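Local coordinates for cytoplasmic export protein 1 (Saccharomyces cerevisiae, PDB 3VWA) that takes part in nuclear tRNA export, probably collecting tRNA from export receptors at the nuclear pore and passing aminoacylated tRNA to the translation machinery, at residues Ala24-Phe29 / Val145-Glu150; Ser169-Asn172 / Leu178-Glu181; Leu372-Ile377 / Val408-Glu413; Gln348-Pro353 / Ser379-His384; Tyr244-Glu249 / Met262-Asn267. All blocks are in the same frame, centred on the assembly; numbering follows the deposited sequence.

Contact 1: Ala24-Phe29 / Val145-Glu150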
# COMPACT_ATOMS: atom_id res chain seq x y z
N ALA A 24 9.16 -29.78 11.46
CA ALA A 24 9.81 -31.07 11.53
C ALA A 24 9.66 -31.83 10.22
O ALA A 24 10.49 -32.71 9.94
CB ALA A 24 9.26 -31.88 12.68
N LEU A 25 8.61 -31.55 9.44
CA LEU A 25 8.38 -32.31 8.19
C LEU A 25 8.72 -31.60 6.86
O LEU A 25 8.85 -32.27 5.83
CB LEU A 25 6.96 -32.81 8.12
CG LEU A 25 6.71 -33.78 9.24
CD1 LEU A 25 5.23 -34.05 9.26
CD2 LEU A 25 7.50 -35.08 9.09
N TRP A 26 8.83 -30.28 6.89
CA TRP A 26 8.95 -29.46 5.70
C TRP A 26 9.79 -28.25 5.95
O TRP A 26 9.74 -27.64 7.04
CB TRP A 26 7.56 -28.95 5.23
CG TRP A 26 6.62 -30.07 4.94
CD1 TRP A 26 5.70 -30.66 5.80
CD2 TRP A 26 6.48 -30.81 3.69
NE1 TRP A 26 5.05 -31.69 5.16
CE2 TRP A 26 5.46 -31.82 3.92
CE3 TRP A 26 7.10 -30.74 2.44
CZ2 TRP A 26 5.09 -32.72 2.94
CZ3 TRP A 26 6.68 -31.63 1.45
CH2 TRP A 26 5.71 -32.60 1.71
N GLN A 27 10.53 -27.86 4.91
CA GLN A 27 11.04 -26.48 4.78
C GLN A 27 10.20 -25.72 3.78
O GLN A 27 9.76 -26.28 2.76
CB GLN A 27 12.48 -26.48 4.31
CG GLN A 27 13.44 -26.94 5.38
CD GLN A 27 14.82 -27.09 4.83
OE1 GLN A 27 15.05 -27.89 3.90
NE2 GLN A 27 15.76 -26.31 5.36
N CYS A 28 9.97 -24.45 4.04
CA CYS A 28 9.14 -23.68 3.15
C CYS A 28 9.97 -22.54 2.56
O CYS A 28 10.50 -21.70 3.29
CB CYS A 28 7.90 -23.19 3.89
SG CYS A 28 6.96 -21.89 3.08
N PHE A 29 10.08 -22.55 1.22
CA PHE A 29 10.96 -21.64 0.48
C PHE A 29 10.13 -20.80 -0.48
O PHE A 29 9.21 -21.34 -1.11
CB PHE A 29 11.99 -22.43 -0.38
CG PHE A 29 13.09 -23.13 0.41
CD1 PHE A 29 14.24 -22.44 0.75
CD2 PHE A 29 12.99 -24.48 0.75
CE1 PHE A 29 15.28 -23.06 1.45
CE2 PHE A 29 14.03 -25.10 1.45
CZ PHE A 29 15.17 -24.39 1.81
N VAL A 145 -5.48 -19.75 3.92
CA VAL A 145 -5.40 -21.07 3.28
C VAL A 145 -4.68 -22.18 4.14
O VAL A 145 -3.89 -21.87 5.05
CB VAL A 145 -4.85 -20.97 1.83
CG1 VAL A 145 -5.85 -20.24 0.91
CG2 VAL A 145 -3.48 -20.26 1.78
N LEU A 146 -4.93 -23.46 3.83
CA LEU A 146 -4.50 -24.56 4.68
C LEU A 146 -3.47 -25.45 4.01
O LEU A 146 -3.52 -25.74 2.82
CB LEU A 146 -5.69 -25.43 5.12
CG LEU A 146 -6.53 -24.84 6.26
CD1 LEU A 146 -7.81 -25.64 6.51
CD2 LEU A 146 -5.69 -24.69 7.54
N PHE A 147 -2.50 -25.83 4.82
CA PHE A 147 -1.49 -26.73 4.38
C PHE A 147 -1.41 -27.94 5.30
O PHE A 147 -1.84 -27.88 6.46
CB PHE A 147 -0.15 -26.02 4.36
CG PHE A 147 0.98 -26.92 4.04
CD1 PHE A 147 1.20 -27.34 2.71
CD2 PHE A 147 1.81 -27.42 5.07
CE1 PHE A 147 2.26 -28.19 2.40
CE2 PHE A 147 2.87 -28.28 4.76
CZ PHE A 147 3.08 -28.67 3.42
N GLY A 148 -0.85 -29.04 4.80
CA GLY A 148 -0.53 -30.16 5.68
C GLY A 148 -1.49 -31.32 5.57
O GLY A 148 -2.38 -31.54 6.42
N LEU A 149 -1.20 -32.15 4.59
CA LEU A 149 -2.11 -33.16 4.13
C LEU A 149 -1.54 -34.56 4.51
O LEU A 149 -2.01 -35.60 4.04
CB LEU A 149 -2.23 -32.93 2.63
CG LEU A 149 -3.51 -32.37 1.99
CD1 LEU A 149 -4.50 -31.64 2.93
CD2 LEU A 149 -3.18 -31.55 0.75
N GLU A 150 -0.54 -34.56 5.40
CA GLU A 150 0.14 -35.81 5.84
C GLU A 150 -0.78 -36.95 6.28
O GLU A 150 -0.54 -38.12 5.96
CB GLU A 150 1.14 -35.54 6.97
CG GLU A 150 2.27 -34.59 6.58
CD GLU A 150 1.90 -33.13 6.66
OE1 GLU A 150 0.77 -32.80 7.06
OE2 GLU A 150 2.75 -32.28 6.35
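Leu25 and Glu150 have the closest CA atoms of the two segments, 9.3 Å apart, so side chains and not backbones bridge the gap. Trp26 lies at the start of strand 26-33. Phe147 meets a face of its indole and Glu150 the edge. Phe147 comes over that face with its CE2-CZ edge, and CE2 is 3.8 Å from Trp26 CD1. This is a T-shaped (edge-to-face) pair. The centroid of the Phe147 ring is 5.1 Å from that of the Trp26 five-membered ring, and the planes stand at 84°. With CG anti to the backbone N (chi1 174°), the Phe147 ring is carried across toward the strand. It also stacks on Phe43.

Glu150 meets the indole at its edge. Trp26 NE1 donates to Glu150 OE2 at 2.7 Å, using the anti lone pair of that oxygen. The oxygen sits 19° out of the indole plane. The Glu150 chain bends at CG, which brings the carboxylate back to NE1. Glu150 CG also packs 4.0 Å from Leu25 CD1.

The chain here belongs to the kinase-like domain. Leu146, Phe147 and Gly148 probably occupy the place of the DFG motif of active kinases, with leucine where the aspartate would be. The contact ties the N-terminal sheet to the segment after strand 144-146, and Trp26 also packs on helix 52-64. Glu150 is buried, and the indole N-H probably offsets part of the cost of burying its carboxylate.

Contact 2: Ser169-Asn172 / Leu178-Glu181; sequences SYYN and LPCE
Tyr171 lies flat against the chain at Leu178 and Pro179. One face of its ring takes both residues. Leu178 CA sits 3.8 Å from the ring centroid and Pro179 CD 3.9 Å, each a CH-pi contact. Leu178 covers the CG end of the ring and Pro179 the hydroxyl end. Pro179 CD is 3.4 Å from Tyr171 CZ. The Leu178 side chain has CG anti to its backbone N (chi1 173°), which turns the branch across the ring, at about a right angle to the tyrosine. Its CD1 then reaches Tyr171 CD2 at 3.3 Å, a tight approach for two carbons.

Tyr171 belongs to helix 160-174, and Leu178 and Pro179 to the loop that leads on to helix 186-198. In a kinase this part of the chain would probably correspond to the activation segment and its approach to the central helix of the larger lobe. The contact folds the loop back over the end of the helix it has just left.

The opposite face of the Tyr171 ring is taken by the edge of Tyr170, with CD2 3.4 Å above the ring plane. The ring is therefore held between the loop and its own helix neighbour. At the tip, Tyr171 OH hydrogen-bonds to Gly129 O, while Pro179 also touches Ile186 of the next helix.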
# COMPACT_ATOMS: atom_id res chain seq x y z
N SER A 169 1.88 -41.62 15.08
CA SER A 169 3.26 -41.42 14.59
C SER A 169 3.47 -39.94 14.19
O SER A 169 4.48 -39.31 14.56
CB SER A 169 3.59 -42.41 13.46
OG SER A 169 2.95 -42.05 12.24
N TYR A 170 2.48 -39.37 13.48
CA TYR A 170 2.51 -37.95 13.10
C TYR A 170 2.74 -37.02 14.30
O TYR A 170 3.68 -36.24 14.32
CB TYR A 170 1.22 -37.58 12.36
CG TYR A 170 1.10 -36.11 12.10
CD1 TYR A 170 1.73 -35.52 11.01
CD2 TYR A 170 0.41 -35.27 12.99
CE1 TYR A 170 1.65 -34.15 10.78
CE2 TYR A 170 0.32 -33.90 12.78
CZ TYR A 170 0.94 -33.34 11.67
OH TYR A 170 0.85 -31.99 11.47
N TYR A 171 1.90 -37.13 15.31
CA TYR A 171 2.02 -36.31 16.52
C TYR A 171 3.30 -36.56 17.31
O TYR A 171 3.83 -35.63 17.90
CB TYR A 171 0.77 -36.46 17.39
CG TYR A 171 -0.33 -35.59 16.86
CD1 TYR A 171 -0.42 -34.25 17.25
CD2 TYR A 171 -1.20 -36.06 15.91
CE1 TYR A 171 -1.41 -33.42 16.74
CE2 TYR A 171 -2.20 -35.25 15.38
CZ TYR A 171 -2.29 -33.94 15.81
OH TYR A 171 -3.26 -33.14 15.29
N ASN A 172 3.81 -37.79 17.28
CA ASN A 172 5.11 -38.11 17.87
C ASN A 172 6.27 -37.45 17.12
O ASN A 172 7.23 -36.98 17.75
CB ASN A 172 5.33 -39.63 17.93
N LEU A 178 -1.39 -35.30 20.64
CA LEU A 178 -2.46 -35.84 19.80
C LEU A 178 -3.78 -35.52 20.47
O LEU A 178 -4.01 -35.98 21.58
CB LEU A 178 -2.32 -37.35 19.68
CG LEU A 178 -3.38 -38.21 19.00
CD1 LEU A 178 -3.35 -38.05 17.49
CD2 LEU A 178 -3.17 -39.68 19.35
N PRO A 179 -4.65 -34.74 19.80
CA PRO A 179 -5.92 -34.32 20.42
C PRO A 179 -6.83 -35.50 20.73
O PRO A 179 -7.57 -35.46 21.71
CB PRO A 179 -6.56 -33.41 19.36
CG PRO A 179 -5.84 -33.70 18.09
CD PRO A 179 -4.45 -34.13 18.47
N CYS A 180 -6.78 -36.54 19.90
CA CYS A 180 -7.57 -37.74 20.15
C CYS A 180 -7.27 -38.75 19.06
O CYS A 180 -6.54 -38.46 18.12
CB CYS A 180 -9.08 -37.45 20.19
SG CYS A 180 -9.79 -37.04 18.57
N GLU A 181 -7.86 -39.93 19.19
CA GLU A 181 -7.64 -40.99 18.21
C GLU A 181 -8.86 -41.16 17.33
O GLU A 181 -8.86 -41.91 16.37
CB GLU A 181 -7.29 -42.28 18.94
CG GLU A 181 -5.94 -42.20 19.66
CD GLU A 181 -5.65 -43.44 20.50
OE1 GLU A 181 -6.55 -43.83 21.31
OE2 GLU A 181 -4.54 -44.03 20.31

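Contact 3: Leu372-Ile377 / Val408-Glu413; sequences LSKSEI and VSCLTE
A water molecule joins Lys374 and Ser409 across the contact. It accepts from Lys374 NZ at 3.2 Å and has a longer, weak bond with Ser409 OG at 3.4 Å. Lys374 reaches this water with its chain extended beyond CG, running past Cys410 and Ser409. Both residues are exposed, so this polar link lies at the surface.

Deeper in, Cys410 is the residue most covered. Its SG is anti to the carbonyl carbon (chi1 -60°) and lodges against Ile377, 3.8 Å from both CG2 and CD1 of that residue. Lys374 CG lies 3.9 Å from the same sulfur. Ile377 CG2 also meets Cys410 CB at 3.7 Å. The sulfur therefore packs against carbons of Lys374 and Ile377, about one helical turn apart.

The setting is the alpha-helical solenoid of HEAT repeats. Segment 408-413 lies in HEAT 1, in the turn between helices 394-407 and 413-427, and packs on the first turn of helix 374-387. That first turn is fixed by a capping box. Glu376 N donates to Ser373 OG at 3.0 Å, and Ser373 N returns a weak bond to Glu376 OE1. Thr412 similarly stands at the N-cap of helix 413-427. Ile369 covers both Ile377 and Cys410 from a nearby loop.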
# COMPACT_ATOMS: atom_id res chain seq x y z
N LEU A 372 5.78 6.67 -8.97
CA LEU A 372 5.99 7.14 -10.31
C LEU A 372 7.42 7.71 -10.37
O LEU A 372 7.84 8.43 -9.47
CB LEU A 372 4.94 8.19 -10.67
CG LEU A 372 3.58 7.71 -11.24
CD1 LEU A 372 2.57 7.17 -10.22
CD2 LEU A 372 2.93 8.85 -12.02
N SER A 373 8.13 7.41 -11.44
CA SER A 373 9.51 7.87 -11.59
C SER A 373 9.52 9.36 -11.95
O SER A 373 8.55 9.86 -12.51
CB SER A 373 10.20 7.11 -12.71
OG SER A 373 9.75 7.59 -13.97
N LYS A 374 10.63 10.04 -11.66
CA LYS A 374 10.90 11.41 -12.11
C LYS A 374 10.68 11.66 -13.60
O LYS A 374 10.04 12.66 -14.00
CB LYS A 374 12.31 11.84 -11.62
CG LYS A 374 12.43 11.72 -10.09
CD LYS A 374 13.72 12.28 -9.49
CE LYS A 374 13.55 12.62 -8.01
NZ LYS A 374 14.73 13.28 -7.38
N SER A 375 11.14 10.74 -14.43
CA SER A 375 10.91 10.84 -15.87
C SER A 375 9.42 10.76 -16.19
O SER A 375 8.92 11.49 -17.06
CB SER A 375 11.74 9.79 -16.65
OG SER A 375 10.95 8.66 -17.04
N GLU A 376 8.70 9.89 -15.49
CA GLU A 376 7.24 9.80 -15.69
C GLU A 376 6.54 11.08 -15.19
O GLU A 376 5.63 11.64 -15.83
CB GLU A 376 6.69 8.61 -14.92
CG GLU A 376 7.06 7.25 -15.48
CD GLU A 376 6.12 6.17 -14.98
OE1 GLU A 376 6.27 5.75 -13.80
OE2 GLU A 376 5.21 5.75 -15.76
N ILE A 377 6.98 11.57 -14.03
CA ILE A 377 6.38 12.81 -13.52
C ILE A 377 6.56 13.99 -14.49
O ILE A 377 5.60 14.73 -14.81
CB ILE A 377 6.92 13.17 -12.13
CG1 ILE A 377 6.19 12.33 -11.08
CG2 ILE A 377 6.61 14.62 -11.83
CD1 ILE A 377 7.14 11.76 -10.08
N VAL A 408 9.59 20.11 -8.40
CA VAL A 408 10.60 20.74 -9.19
C VAL A 408 11.85 19.87 -9.40
O VAL A 408 12.54 19.97 -10.43
CB VAL A 408 10.85 22.10 -8.54
CG1 VAL A 408 12.15 22.12 -7.79
CG2 VAL A 408 10.70 23.22 -9.53
N SER A 409 12.13 18.95 -8.50
CA SER A 409 13.36 18.11 -8.70
C SER A 409 13.16 16.99 -9.72
O SER A 409 14.12 16.36 -10.18
CB SER A 409 13.94 17.58 -7.39
OG SER A 409 13.16 16.58 -6.82
N CYS A 410 11.91 16.78 -10.12
CA CYS A 410 11.64 15.94 -11.25
C CYS A 410 11.90 16.55 -12.63
O CYS A 410 11.97 15.80 -13.59
CB CYS A 410 10.18 15.47 -11.21
SG CYS A 410 9.76 14.52 -9.75
N LEU A 411 11.96 17.88 -12.77
CA LEU A 411 11.79 18.50 -14.13
C LEU A 411 13.00 18.47 -15.02
O LEU A 411 14.11 18.58 -14.51
CB LEU A 411 11.30 19.95 -14.03
CG LEU A 411 10.08 20.06 -13.12
CD1 LEU A 411 9.65 21.51 -12.94
CD2 LEU A 411 8.96 19.22 -13.72
N THR A 412 12.81 18.37 -16.35
CA THR A 412 13.95 18.55 -17.30
C THR A 412 14.47 19.99 -17.24
O THR A 412 13.87 20.85 -16.58
CB THR A 412 13.63 18.20 -18.79
OG1 THR A 412 12.81 19.21 -19.38
CG2 THR A 412 12.94 16.84 -18.91
N GLU A 413 15.58 20.25 -17.93
CA GLU A 413 16.24 21.56 -17.89
C GLU A 413 15.45 22.60 -18.64
O GLU A 413 15.42 23.74 -18.24
CB GLU A 413 17.68 21.50 -18.46
CG GLU A 413 18.69 20.82 -17.54
CD GLU A 413 18.55 19.30 -17.54
OE1 GLU A 413 19.07 18.65 -16.61
OE2 GLU A 413 17.91 18.74 -18.47
O HOH W 1 13.87 14.25 -4.46

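Contact 4: Gln348-Pro353 / Ser379-His384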
# COMPACT_ATOMS: atom_id res chain seq x y z
N GLN A 348 -4.01 9.37 -16.24
CA GLN A 348 -5.37 9.53 -16.73
C GLN A 348 -6.12 10.50 -15.84
O GLN A 348 -6.87 11.40 -16.29
CB GLN A 348 -6.01 8.13 -16.64
CG GLN A 348 -6.65 7.60 -17.92
CD GLN A 348 -7.80 6.63 -17.62
OE1 GLN A 348 -7.78 5.87 -16.64
NE2 GLN A 348 -8.83 6.67 -18.46
N SER A 349 -5.89 10.36 -14.54
CA SER A 349 -6.56 11.24 -13.63
C SER A 349 -6.08 12.69 -13.71
O SER A 349 -6.87 13.58 -13.53
CB SER A 349 -6.58 10.65 -12.22
OG SER A 349 -5.31 10.73 -11.60
N PHE A 350 -4.82 12.92 -14.09
CA PHE A 350 -4.29 14.28 -14.37
C PHE A 350 -4.86 14.92 -15.64
O PHE A 350 -5.05 16.14 -15.70
CB PHE A 350 -2.74 14.30 -14.37
CG PHE A 350 -2.13 14.63 -13.00
CD1 PHE A 350 -1.96 15.96 -12.61
CD2 PHE A 350 -1.82 13.62 -12.08
CE1 PHE A 350 -1.47 16.31 -11.34
CE2 PHE A 350 -1.30 13.96 -10.82
CZ PHE A 350 -1.11 15.30 -10.45
N LYS A 351 -5.17 14.09 -16.63
CA LYS A 351 -5.83 14.54 -17.85
C LYS A 351 -7.32 14.82 -17.60
O LYS A 351 -7.95 15.48 -18.41
CB LYS A 351 -5.77 13.47 -18.95
CG LYS A 351 -4.41 13.07 -19.49
CD LYS A 351 -4.64 12.10 -20.65
CE LYS A 351 -3.43 11.96 -21.55
NZ LYS A 351 -2.42 10.99 -21.00
N LEU A 352 -7.90 14.32 -16.51
CA LEU A 352 -9.33 14.62 -16.24
C LEU A 352 -9.61 16.10 -16.01
O LEU A 352 -8.91 16.74 -15.25
CB LEU A 352 -9.84 13.85 -15.04
CG LEU A 352 -10.09 12.39 -15.29
CD1 LEU A 352 -10.30 11.78 -13.93
CD2 LEU A 352 -11.32 12.22 -16.19
N PRO A 353 -10.63 16.67 -16.66
CA PRO A 353 -10.70 18.11 -16.39
C PRO A 353 -11.40 18.45 -15.07
O PRO A 353 -11.60 19.63 -14.78
CB PRO A 353 -11.42 18.68 -17.64
CG PRO A 353 -11.33 17.59 -18.67
CD PRO A 353 -11.35 16.29 -17.89
N SER A 379 7.47 13.79 -17.62
CA SER A 379 7.04 13.46 -18.95
C SER A 379 5.52 13.42 -19.08
O SER A 379 4.98 14.00 -20.01
CB SER A 379 7.63 12.11 -19.36
OG SER A 379 7.07 11.69 -20.57
N ARG A 380 4.85 12.79 -18.12
CA ARG A 380 3.42 12.56 -18.25
C ARG A 380 2.55 13.38 -17.28
O ARG A 380 1.37 13.55 -17.53
CB ARG A 380 3.11 11.06 -18.06
CG ARG A 380 4.15 10.11 -18.65
CD ARG A 380 3.80 8.64 -18.36
NE ARG A 380 2.52 8.24 -18.97
CZ ARG A 380 1.77 7.19 -18.63
NH1 ARG A 380 2.15 6.33 -17.67
NH2 ARG A 380 0.60 7.00 -19.26
N ILE A 381 3.13 13.89 -16.18
CA ILE A 381 2.33 14.51 -15.13
C ILE A 381 2.41 16.02 -15.15
O ILE A 381 1.38 16.69 -15.10
CB ILE A 381 2.68 13.97 -13.73
CG1 ILE A 381 2.54 12.43 -13.71
CG2 ILE A 381 1.86 14.68 -12.63
CD1 ILE A 381 1.15 11.91 -13.98
N TYR A 382 3.63 16.56 -15.24
CA TYR A 382 3.85 17.99 -15.13
C TYR A 382 3.06 18.81 -16.14
O TYR A 382 2.45 19.80 -15.77
CB TYR A 382 5.35 18.31 -15.28
CG TYR A 382 5.67 19.78 -15.16
CD1 TYR A 382 5.59 20.39 -13.92
CD2 TYR A 382 6.03 20.57 -16.27
CE1 TYR A 382 5.85 21.72 -13.75
CE2 TYR A 382 6.31 21.93 -16.10
CZ TYR A 382 6.23 22.48 -14.80
OH TYR A 382 6.48 23.79 -14.46
N PRO A 383 3.09 18.42 -17.43
CA PRO A 383 2.43 19.27 -18.41
C PRO A 383 0.95 19.50 -18.08
O PRO A 383 0.41 20.53 -18.43
CB PRO A 383 2.58 18.47 -19.72
CG PRO A 383 3.84 17.68 -19.49
CD PRO A 383 3.69 17.24 -18.06
N HIS A 384 0.29 18.57 -17.41
CA HIS A 384 -1.12 18.80 -17.01
C HIS A 384 -1.15 19.48 -15.68
O HIS A 384 -1.96 20.39 -15.41
CB HIS A 384 -1.88 17.47 -16.93
CG HIS A 384 -1.82 16.68 -18.22
ND1 HIS A 384 -1.19 15.49 -18.32
CD2 HIS A 384 -2.32 16.97 -19.48
CE1 HIS A 384 -1.30 15.04 -19.58
NE2 HIS A 384 -1.99 15.94 -20.29
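Phe350 points from helix 342-351 toward His384 and Ile381. Its CB comes 4.2 Å from His384 CB. Beyond CG the ring turns one face to Ile381. The methyl CG2 of Ile381 stands almost exactly above the ring centre, 3.6 Å from the centroid and 8° off the normal. All six ring carbons are therefore at nearly the same distance from it, with CE2 and CZ slightly closer than the rest. Ile381 CD1 adds a contact with Phe350 CD2 at 3.9 Å. Chi1 of -55° in Ile381, measured to CG1, places CG2 opposite the backbone N, which leaves this methyl directed at the ring face.

A second CH-pi contact lies beside the first. Lys351 CG sits over one face of the His384 ring, off the ring centre, and 3.7 Å from CE1. The neighbouring ring atom, His384 ND1, gives a weak bond to Arg380 O at 3.3 Å. Lys351 NZ lies 5.0 Å from His384 NE2, which would probably disfavour a charged histidine.

Helix 374-387 is kinked here, with a pi-helical turn at 379-381, and Ile381 opens HEAT 1. Phe350 also packs on Leu361 and Leu365. Its ring thus packs against helices 355-368 and 374-387 from helix 342-351, while the salt bridge from Arg380 to Asp344 ties helix 374-387 to helix 342-351.

Contact 5: Tyr244-Glu249 / Met262-Asn267; sequences YQELRE and MSNLEN
Glu246 and Asn264 join two consecutive antiparallel helices, 239-248 and 255-271, as a helical hairpin. The CA atoms of these two residues are the nearest pair across it, at 9.2 Å, so the gap is spanned by side chains alone. In both residues CG is turned away from the carbonyl carbon (chi1 -75° in Glu246). From there Glu246 runs on extended, so that its carboxylate stands well away from its helix. Asn264 is shorter, and its amide comes to meet it. The two side chains cross at about a right angle. Their flat ends are also steeply turned, the carboxylate and amide planes being 78° apart.

The contact sits at the surface. Beneath it the hairpin packs on helix 283-303: Leu247 touches Ile288, and Met262, a selenomethionine, touches Leu292 and Ile295. Tyr244 on the first helix rests against helix 106-122 of the kinase-like domain, while the second helix packs toward the helical part that follows.

Asn264 ND2 donates to Glu246 OE1 at 2.5 Å, shorter than usual, so the exact length is doubtful. The acceptor lies close to the amide plane, whereas ND2 approaches OE1 on its syn side, 30° out of the carboxylate plane.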
# COMPACT_ATOMS: atom_id res chain seq x y z
N TYR A 244 -16.55 -9.12 2.19
CA TYR A 244 -15.74 -10.08 1.54
C TYR A 244 -16.59 -10.96 0.58
O TYR A 244 -16.18 -11.26 -0.50
CB TYR A 244 -15.07 -10.91 2.62
CG TYR A 244 -14.33 -12.10 2.08
CD1 TYR A 244 -13.14 -11.93 1.36
CD2 TYR A 244 -14.83 -13.38 2.25
CE1 TYR A 244 -12.46 -13.01 0.84
CE2 TYR A 244 -14.16 -14.48 1.74
CZ TYR A 244 -12.96 -14.26 1.04
OH TYR A 244 -12.25 -15.31 0.55
N GLN A 245 -17.78 -11.35 0.98
CA GLN A 245 -18.68 -12.06 0.12
C GLN A 245 -19.04 -11.28 -1.17
O GLN A 245 -19.09 -11.89 -2.26
CB GLN A 245 -19.93 -12.52 0.88
CG GLN A 245 -20.90 -13.32 0.04
CD GLN A 245 -22.24 -13.56 0.72
OE1 GLN A 245 -22.32 -13.70 1.94
NE2 GLN A 245 -23.30 -13.64 -0.09
N GLU A 246 -19.31 -9.97 -1.04
CA GLU A 246 -19.52 -9.09 -2.18
C GLU A 246 -18.30 -9.08 -3.08
O GLU A 246 -18.41 -9.24 -4.30
CB GLU A 246 -19.77 -7.63 -1.74
CG GLU A 246 -21.12 -7.31 -1.16
CD GLU A 246 -21.17 -5.88 -0.64
OE1 GLU A 246 -21.35 -4.94 -1.44
OE2 GLU A 246 -21.02 -5.69 0.58
N LEU A 247 -17.13 -8.90 -2.46
CA LEU A 247 -15.89 -8.79 -3.17
C LEU A 247 -15.62 -10.02 -4.02
O LEU A 247 -15.32 -9.90 -5.22
CB LEU A 247 -14.76 -8.61 -2.17
CG LEU A 247 -13.57 -7.77 -2.58
CD1 LEU A 247 -14.00 -6.45 -3.19
CD2 LEU A 247 -12.73 -7.52 -1.31
N ARG A 248 -15.72 -11.19 -3.40
CA ARG A 248 -15.54 -12.47 -4.07
C ARG A 248 -16.44 -12.68 -5.26
O ARG A 248 -16.09 -13.46 -6.11
CB ARG A 248 -15.91 -13.61 -3.14
CG ARG A 248 -14.77 -14.38 -2.54
CD ARG A 248 -15.39 -15.12 -1.37
NE ARG A 248 -15.31 -16.57 -1.50
CZ ARG A 248 -16.07 -17.42 -0.81
NH1 ARG A 248 -15.90 -18.73 -0.98
NH2 ARG A 248 -16.99 -16.98 0.05
N GLU A 249 -17.60 -12.03 -5.28
CA GLU A 249 -18.61 -12.17 -6.31
C GLU A 249 -18.53 -11.03 -7.28
O GLU A 249 -19.35 -10.91 -8.19
CB GLU A 249 -19.99 -12.18 -5.67
CG GLU A 249 -20.38 -13.55 -5.17
CD GLU A 249 -21.78 -13.60 -4.58
OE1 GLU A 249 -22.64 -12.76 -4.91
OE2 GLU A 249 -22.01 -14.52 -3.78
N MSE A 262 -18.21 -1.24 -4.53
CA MSE A 262 -17.30 -0.12 -4.24
C MSE A 262 -17.96 0.98 -3.44
O MSE A 262 -17.33 1.55 -2.61
CB MSE A 262 -16.72 0.45 -5.54
CG MSE A 262 -15.76 -0.52 -6.25
SE MSE A 262 -14.61 -1.66 -5.06
CE MSE A 262 -15.44 -2.13 -3.41
N SER A 263 -19.21 1.31 -3.73
CA SER A 263 -19.97 2.21 -2.85
C SER A 263 -20.10 1.73 -1.40
O SER A 263 -20.02 2.54 -0.44
CB SER A 263 -21.33 2.46 -3.45
OG SER A 263 -21.06 3.17 -4.65
N ASN A 264 -20.28 0.44 -1.24
CA ASN A 264 -20.28 -0.16 0.09
C ASN A 264 -18.89 -0.03 0.73
O ASN A 264 -18.76 0.30 1.92
CB ASN A 264 -20.70 -1.62 0.02
CG ASN A 264 -22.18 -1.76 -0.12
OD1 ASN A 264 -22.90 -0.81 0.15
ND2 ASN A 264 -22.65 -2.96 -0.52
N LEU A 265 -17.86 -0.24 -0.09
CA LEU A 265 -16.49 -0.11 0.40
C LEU A 265 -16.26 1.30 0.88
O LEU A 265 -15.71 1.50 1.96
CB LEU A 265 -15.48 -0.50 -0.66
CG LEU A 265 -14.00 -0.11 -0.47
CD1 LEU A 265 -13.44 -0.71 0.81
CD2 LEU A 265 -13.17 -0.58 -1.68
N GLU A 266 -16.68 2.27 0.09
CA GLU A 266 -16.52 3.65 0.48
C GLU A 266 -17.21 4.03 1.81
O GLU A 266 -16.69 4.86 2.52
CB GLU A 266 -17.08 4.59 -0.60
CG GLU A 266 -16.97 6.10 -0.32
CD GLU A 266 -17.96 6.92 -1.18
OE1 GLU A 266 -18.64 6.32 -2.05
OE2 GLU A 266 -18.11 8.14 -0.99
N ASN A 267 -18.40 3.48 2.09
CA ASN A 267 -19.16 3.90 3.28
C ASN A 267 -18.54 3.33 4.55
O ASN A 267 -18.53 3.98 5.61
CB ASN A 267 -20.60 3.43 3.25
CG ASN A 267 -21.48 4.35 2.44
OD1 ASN A 267 -22.33 3.86 1.69
ND2 ASN A 267 -21.33 5.68 2.60

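From the N terminus, contact 1 closes a long loop, bringing strand 26-33 of the kinase-like domain to the chain just after strand 144-146. Contact 2 follows and closes a short turn after helix 160-174. The two meet where Tyr170 touches Leu25 and Glu150. Contact 5 comes next in series and closes a helical hairpin between the kinase-like part and the helices beyond. Its nearest atoms are about 8 Å from contact 1. Contacts 4 and 3 cross: 4 opens first, and 3 opens before 4 closes. Contact 4 pairs helices 342-351 and 374-387, and contact 3 packs the turn after helix 394-407 on the start of helix 374-387, across the chain's centre from contact 1.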